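Long-range contacts in ABC transporter, solute-binding protein (Staphylococcus aureus, PDB 6LKK), which binds glucose 6-phosphate as an extracellular solute-binding protein that serves as a sensor for a two-component signalling system: residues A[131-136]-A[164-169]; A[139-144]-A[284-289]. All blocks are in the same frame, centred on the assembly; numbering follows the deposited sequence.

Contact 1 of 2, residues A[131-136]-A[164-169]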
loop_
_atom_site.group_PDB
_atom_site.type_symbol
_atom_site.label_atom_id
_atom_site.label_comp_id
_atom_site.label_asym_id
_atom_site.label_seq_id
_atom_site.Cartn_x
_atom_site.Cartn_y
_atom_site.Cartn_z
ATOM N N TYR A 131 9.333 4.762 -10.814
ATOM C CA TYR A 131 8.055 4.307 -10.286
ATOM C C TYR A 131 7.912 2.830 -10.622
ATOM O O TYR A 131 8.679 2.282 -11.416
ATOM C CB TYR A 131 6.882 5.121 -10.844
ATOM C CG TYR A 131 6.608 4.899 -12.317
ATOM C CD1 TYR A 131 7.459 5.409 -13.288
ATOM C CD2 TYR A 131 5.490 4.190 -12.734
ATOM C CE1 TYR A 131 7.208 5.211 -14.633
ATOM C CE2 TYR A 131 5.230 3.989 -14.075
ATOM C CZ TYR A 131 6.091 4.501 -15.020
ATOM O OH TYR A 131 5.825 4.296 -16.357
ATOM N N SER A 132 6.925 2.183 -10.008
ATOM C CA SER A 132 6.727 0.754 -10.200
ATOM C C SER A 132 5.542 0.473 -11.122
ATOM O O SER A 132 4.623 1.280 -11.271
ATOM C CB SER A 132 6.533 0.041 -8.857
ATOM O OG SER A 132 5.509 0.636 -8.083
ATOM N N ASN A 133 5.589 -0.703 -11.743
ATOM C CA ASN A 133 4.644 -1.143 -12.763
ATOM C C ASN A 133 3.200 -0.986 -12.299
ATOM O O ASN A 133 2.774 -1.687 -11.372
ATOM C CB ASN A 133 4.915 -2.605 -13.114
ATOM C CG ASN A 133 4.130 -3.071 -14.324
ATOM O OD1 ASN A 133 3.181 -2.419 -14.754
ATOM N ND2 ASN A 133 4.523 -4.214 -14.877
ATOM N N PRO A 134 2.407 -0.104 -12.919
ATOM C CA PRO A 134 1.008 0.045 -12.483
ATOM C C PRO A 134 0.142 -1.159 -12.800
ATOM O O PRO A 134 -0.955 -1.275 -12.240
ATOM C CB PRO A 134 0.530 1.290 -13.239
ATOM C CG PRO A 134 1.407 1.373 -14.435
ATOM C CD PRO A 134 2.740 0.809 -14.027
ATOM N N ASN A 135 0.593 -2.058 -13.674
ATOM C CA ASN A 135 -0.194 -3.234 -14.016
ATOM C C ASN A 135 -0.077 -4.341 -12.980
ATOM O O ASN A 135 -0.950 -5.214 -12.931
ATOM C CB ASN A 135 0.237 -3.772 -15.384
ATOM C CG ASN A 135 0.057 -2.756 -16.494
ATOM O OD1 ASN A 135 -1.061 -2.493 -16.934
ATOM N ND2 ASN A 135 1.161 -2.182 -16.956
ATOM N N THR A 136 0.971 -4.326 -12.154
ATOM C CA THR A 136 1.223 -5.404 -11.212
ATOM C C THR A 136 1.269 -4.969 -9.756
ATOM O O THR A 136 1.216 -5.837 -8.877
ATOM C CB THR A 136 2.548 -6.107 -11.542
ATOM O OG1 THR A 136 3.614 -5.150 -11.552
ATOM C CG2 THR A 136 2.467 -6.802 -12.893
ATOM N N ALA A 164 9.910 9.304 -16.725
ATOM C CA ALA A 164 10.337 8.478 -15.606
ATOM C C ALA A 164 10.666 7.068 -16.075
ATOM O O ALA A 164 10.334 6.658 -17.191
ATOM C CB ALA A 164 9.252 8.431 -14.522
ATOM N N MET A 165 11.318 6.323 -15.186
ATOM C CA MET A 165 11.753 4.956 -15.442
ATOM C C MET A 165 10.868 4.011 -14.642
ATOM O O MET A 165 10.792 4.120 -13.413
ATOM C CB MET A 165 13.219 4.775 -15.052
ATOM C CG MET A 165 14.140 5.857 -15.588
ATOM S SD MET A 165 14.218 5.867 -17.387
ATOM C CE MET A 165 15.515 4.663 -17.667
ATOM N N GLN A 166 10.204 3.092 -15.334
ATOM C CA GLN A 166 9.339 2.121 -14.680
ATOM C C GLN A 166 10.165 0.931 -14.214
ATOM O O GLN A 166 10.973 0.390 -14.976
ATOM C CB GLN A 166 8.229 1.654 -15.619
ATOM C CG GLN A 166 7.228 0.726 -14.952
ATOM C CD GLN A 166 6.173 0.211 -15.907
ATOM O OE1 GLN A 166 6.075 -0.992 -16.146
ATOM N NE2 GLN A 166 5.374 1.117 -16.451
ATOM N N LEU A 167 9.959 0.533 -12.963
ATOM C CA LEU A 167 10.603 -0.631 -12.377
ATOM C C LEU A 167 9.552 -1.686 -12.061
ATOM O O LEU A 167 8.371 -1.381 -11.879
ATOM C CB LEU A 167 11.367 -0.257 -11.102
ATOM C CG LEU A 167 12.296 0.954 -11.204
ATOM C CD1 LEU A 167 12.927 1.254 -9.853
ATOM C CD2 LEU A 167 13.366 0.720 -12.254
ATOM N N SER A 168 9.995 -2.941 -11.989
ATOM C CA SER A 168 9.059 -4.036 -11.762
ATOM C C SER A 168 8.478 -3.997 -10.352
ATOM O O SER A 168 7.286 -4.263 -10.162
ATOM C CB SER A 168 9.752 -5.375 -12.013
ATOM O OG SER A 168 8.881 -6.456 -11.732
ATOM N N LYS A 169 9.297 -3.662 -9.357
ATOM C CA LYS A 169 8.951 -3.848 -7.953
ATOM C C LYS A 169 8.891 -2.508 -7.235
ATOM O O LYS A 169 9.803 -1.684 -7.362
ATOM C CB LYS A 169 9.965 -4.762 -7.261
ATOM C CG LYS A 169 10.065 -6.157 -7.870
ATOM C CD LYS A 169 8.788 -6.968 -7.685
ATOM C CE LYS A 169 8.477 -7.194 -6.216
ATOM N NZ LYS A 169 7.940 -8.557 -5.955
HETATM O O HOH W 1 7.733 4.914 -18.164
HETATM O O HOH W 2 6.758 -5.974 -13.785
HETATM O O HOH W 3 2.767 0.596 -17.922
HETATM O O HOH W 4 5.656 -6.385 -10.130
#
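Strands 129-132 and 165-167 pair in parallel, Tyr131 with Gln166 and Ser132 with Leu167, as the two strands of a beta-alpha-beta crossover whose connection holds helices 138-151 and 154-161. Tyr131 grips the far strand on both sides of Gln166: its N donates to Met165 O (3.0 Å) and its O accepts from Leu167 N (2.7 Å), nearly along the C=O axis. The ladder runs one step past the strand end, where Asn133 N gives a more bent bond to Leu167 O at 2.9 Å. On the face of the sheet carrying Tyr131 and Gln166, the phenol folds back over its neighbour. CG of Tyr131 lies in the crowded position between backbone N and carbonyl carbon (chi1 69°), which brings one ring face over Gln166 CA in a CH-pi contact, 4.1 Å from CA to the ring centroid. The Gln166 side chain runs out extended as far as CD (CG anti to the backbone N), and its NE2 donates in its own amide plane to Tyr131 OH (3.2 Å, 164° at the hydrogen); ring and amide planes stand 76° apart. Tyr131 OH also shares a water with Ala164 O, while Ala164 CB packs on Tyr131 CD1 at 3.7 Å. Farther out, Phe160 of the crossover meets the Tyr131 ring edge-to-face. On the other face, Leu167 packs against helix 170-178, and Ser132 OG bonds Thr170 OG1, whose residue binds the sugar phosphate; Ser132 is thus a second-shell residue of that pocket. Beyond the strand, waters take over from direct bonds: one joins Asn133 ND2 to Ser168 OG, another Thr136 OG1 to Ser168 O. An Asx turn fixes this bend, with Asn133 OD1 accepting from both Asn135 N (2.8 Å) and Asn135 ND2 (3.0 Å).

Contact 2 of 2, residues A[139-144]-A[284-289]. With G6P (6-O-phosphono-alpha-D-glucopyranose), chain B.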
loop_
_atom_site.group_PDB
_atom_site.type_symbol
_atom_site.label_atom_id
_atom_site.label_comp_id
_atom_site.label_asym_id
_atom_site.label_seq_id
_atom_site.Cartn_x
_atom_site.Cartn_y
_atom_site.Cartn_z
ATOM N N THR A 139 1.124 0.234 -5.604
ATOM C CA THR A 139 1.724 1.559 -5.484
ATOM C C THR A 139 1.767 2.270 -6.830
ATOM O O THR A 139 1.374 3.436 -6.934
ATOM C CB THR A 139 3.124 1.437 -4.884
ATOM O OG1 THR A 139 3.035 0.773 -3.618
ATOM C CG2 THR A 139 3.746 2.808 -4.680
ATOM N N GLY A 140 2.249 1.590 -7.872
ATOM C CA GLY A 140 2.266 2.204 -9.190
ATOM C C GLY A 140 0.874 2.555 -9.678
ATOM O O GLY A 140 0.641 3.650 -10.196
ATOM N N TYR A 141 -0.075 1.631 -9.510
ATOM C CA TYR A 141 -1.452 1.887 -9.917
ATOM C C TYR A 141 -2.022 3.104 -9.198
ATOM O O TYR A 141 -2.608 3.992 -9.825
ATOM C CB TYR A 141 -2.305 0.647 -9.645
ATOM C CG TYR A 141 -3.770 0.829 -9.958
ATOM C CD1 TYR A 141 -4.247 0.668 -11.251
ATOM C CD2 TYR A 141 -4.677 1.151 -8.959
ATOM C CE1 TYR A 141 -5.590 0.829 -11.539
ATOM C CE2 TYR A 141 -6.020 1.314 -9.238
ATOM C CZ TYR A 141 -6.470 1.155 -10.529
ATOM O OH TYR A 141 -7.807 1.317 -10.807
ATOM N N GLN A 142 -1.856 3.164 -7.874
ATOM C CA GLN A 142 -2.443 4.258 -7.107
ATOM C C GLN A 142 -1.830 5.598 -7.495
ATOM O O GLN A 142 -2.534 6.614 -7.563
ATOM C CB GLN A 142 -2.274 3.994 -5.611
ATOM C CG GLN A 142 -3.150 2.862 -5.083
ATOM C CD GLN A 142 -4.631 3.194 -5.122
ATOM O OE1 GLN A 142 -5.307 2.940 -6.117
ATOM N NE2 GLN A 142 -5.143 3.762 -4.036
ATOM N N HIS A 143 -0.523 5.624 -7.762
ATOM C CA HIS A 143 0.114 6.859 -8.207
ATOM C C HIS A 143 -0.420 7.302 -9.564
ATOM O O HIS A 143 -0.631 8.498 -9.792
ATOM C CB HIS A 143 1.628 6.680 -8.267
ATOM C CG HIS A 143 2.318 6.925 -6.963
ATOM N ND1 HIS A 143 2.524 8.190 -6.458
ATOM C CD2 HIS A 143 2.859 6.068 -6.065
ATOM C CE1 HIS A 143 3.163 8.104 -5.305
ATOM N NE2 HIS A 143 3.379 6.827 -5.046
ATOM N N MET A 144 -0.625 6.359 -10.487
ATOM C CA MET A 144 -1.160 6.733 -11.792
ATOM C C MET A 144 -2.571 7.287 -11.654
ATOM O O MET A 144 -2.945 8.235 -12.356
ATOM C CB MET A 144 -1.140 5.538 -12.746
ATOM C CG MET A 144 0.251 5.055 -13.170
ATOM S SD MET A 144 1.408 6.344 -13.686
ATOM C CE MET A 144 2.271 6.669 -12.148
ATOM N N ILE A 284 -14.263 3.498 -11.434
ATOM C CA ILE A 284 -13.773 3.019 -12.722
ATOM C C ILE A 284 -12.969 1.754 -12.442
ATOM O O ILE A 284 -11.920 1.824 -11.785
ATOM C CB ILE A 284 -12.946 4.086 -13.460
ATOM C CG1 ILE A 284 -11.946 3.416 -14.405
ATOM C CG2 ILE A 284 -12.243 5.022 -12.481
ATOM C CD1 ILE A 284 -11.320 4.358 -15.373
ATOM N N PRO A 285 -13.425 0.586 -12.896
ATOM C CA PRO A 285 -12.775 -0.670 -12.507
ATOM C C PRO A 285 -11.271 -0.656 -12.749
ATOM O O PRO A 285 -10.760 0.073 -13.600
ATOM C CB PRO A 285 -13.477 -1.712 -13.383
ATOM C CG PRO A 285 -14.852 -1.167 -13.536
ATOM C CD PRO A 285 -14.687 0.337 -13.616
ATOM N N HIS A 286 -10.577 -1.490 -11.975
ATOM C CA HIS A 286 -9.128 -1.618 -12.067
ATOM C C HIS A 286 -8.664 -1.805 -13.507
ATOM O O HIS A 286 -7.772 -1.094 -13.985
ATOM C CB HIS A 286 -8.695 -2.797 -11.194
ATOM C CG HIS A 286 -7.216 -3.008 -11.134
ATOM N ND1 HIS A 286 -6.366 -2.135 -10.491
ATOM C CD2 HIS A 286 -6.439 -4.006 -11.615
ATOM C CE1 HIS A 286 -5.126 -2.581 -10.589
ATOM N NE2 HIS A 286 -5.143 -3.714 -11.267
ATOM N N HIS A 287 -9.259 -2.765 -14.219
ATOM C CA HIS A 287 -8.790 -3.082 -15.564
ATOM C C HIS A 287 -9.143 -1.987 -16.561
ATOM O O HIS A 287 -8.411 -1.782 -17.536
ATOM C CB HIS A 287 -9.375 -4.417 -16.021
ATOM C CG HIS A 287 -10.852 -4.379 -16.258
ATOM N ND1 HIS A 287 -11.773 -4.517 -15.241
ATOM C CD2 HIS A 287 -11.569 -4.218 -17.395
ATOM C CE1 HIS A 287 -12.993 -4.442 -15.742
ATOM N NE2 HIS A 287 -12.897 -4.261 -17.048
ATOM N N LYS A 288 -10.253 -1.279 -16.345
ATOM C CA LYS A 288 -10.636 -0.221 -17.274
ATOM C C LYS A 288 -9.699 0.976 -17.164
ATOM O O LYS A 288 -9.339 1.581 -18.180
ATOM C CB LYS A 288 -12.088 0.195 -17.028
ATOM C CG LYS A 288 -13.106 -0.868 -17.433
ATOM C CD LYS A 288 -14.536 -0.332 -17.393
ATOM C CE LYS A 288 -15.526 -1.290 -18.050
ATOM N NZ LYS A 288 -16.350 -2.038 -17.051
ATOM N N PHE A 289 -9.278 1.326 -15.946
ATOM C CA PHE A 289 -8.334 2.428 -15.799
ATOM C C PHE A 289 -7.013 2.112 -16.484
ATOM O O PHE A 289 -6.440 2.967 -17.170
ATOM C CB PHE A 289 -8.094 2.746 -14.324
ATOM C CG PHE A 289 -7.114 3.862 -14.111
ATOM C CD1 PHE A 289 -7.512 5.182 -14.243
ATOM C CD2 PHE A 289 -5.791 3.593 -13.806
ATOM C CE1 PHE A 289 -6.612 6.212 -14.062
ATOM C CE2 PHE A 289 -4.885 4.620 -13.623
ATOM C CZ PHE A 289 -5.296 5.931 -13.752
HETATM C C1 G6P B . 0.753 -0.243 -1.478
HETATM C C2 G6P B . -0.108 -0.631 -0.251
HETATM C C3 G6P B . 0.536 -1.587 0.682
HETATM C C4 G6P B . 1.344 -2.570 -0.042
HETATM C C5 G6P B . 2.534 -1.863 -0.683
HETATM C C6 G6P B . 3.299 -2.808 -1.553
HETATM O O1 G6P B . 0.818 1.146 -1.597
HETATM O O2 G6P B . -0.470 0.549 0.488
HETATM O O3 G6P B . -0.532 -2.304 1.441
HETATM O O4 G6P B . 1.848 -3.578 0.870
HETATM O O5 G6P B . 2.138 -0.718 -1.525
HETATM O O6 G6P B . 2.430 -3.320 -2.538
HETATM P P G6P B . 2.894 -3.281 -4.163
HETATM O O1P G6P B . 1.830 -4.006 -4.967
HETATM O O2P G6P B . 4.254 -3.984 -4.340
HETATM O O3P G6P B . 2.990 -1.870 -4.616
#
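Thr139, in the first turn of helix 138-151, faces the bound glucose 6-phosphate rather than the other segment. Its OG1 sits beside the backbone N, so both atoms reach one phosphate oxygen: Thr139 N donates to G6P O3P at 3.0 Å and Thr139 OG1 donates to the same O3P at 2.8 Å. The hydroxyl in turn accepts from the sugar O1. With Thr139 N at the start of the helix pointing at O3P, the positive end of the helix dipole probably favours the phosphate charge. Thr138 N makes a further bond to the ligand. Tyr141, with CG anti to the backbone N (chi1 177°), projects across to the C-terminal helix and lies between two rings on opposite faces. His286 ND1 sits 3.2 Å from Tyr141 CE1, over one face and offset toward the rim; the two ring planes are oblique, 49° apart. On the other side Phe289 turns its edge to the tyrosine face in an offset edge-to-face pair (planes at 80°), with Phe289 CD2 3.6 Å from Tyr141 CE1. Leu290 adds a further contact to the tyrosine. Met144 presents its CB to Phe289 CE2 at 4.0 Å, and its backbone O lies near the plane of the Phe289 ring at the edge; the bent side chain then runs toward Phe160. Arg145 makes a cation-pi contact with Phe289. Tyr141, His286 and Phe289 thus form an aromatic cluster that fastens helix 286-293 to a helix whose N-terminus holds the ligand phosphate, an anion site at a helix start.

The segments alternate along the chain, 131-136, 139-144, 164-169 and then 284-289, and the centres of the two contacts lie about 12 Å apart. Strand 129-132 leads directly into helix 138-151, so contact 1 holds the strand and contact 2 the helix that follows it. They touch at several points, among them Ser132 OG against Gly140 N at 3.4 Å and Pro134 CB against Met144 CG at 3.8 Å. Contact 1 belongs to the parallel edge of the mixed sheet; contact 2 brings the C-terminal helix 286-293, some 140 residues later, onto the same lobe. The start of helix 138-151 meets the ligand, the strand before it lies just behind the pocket, and the aromatic contact is made further along the same helix.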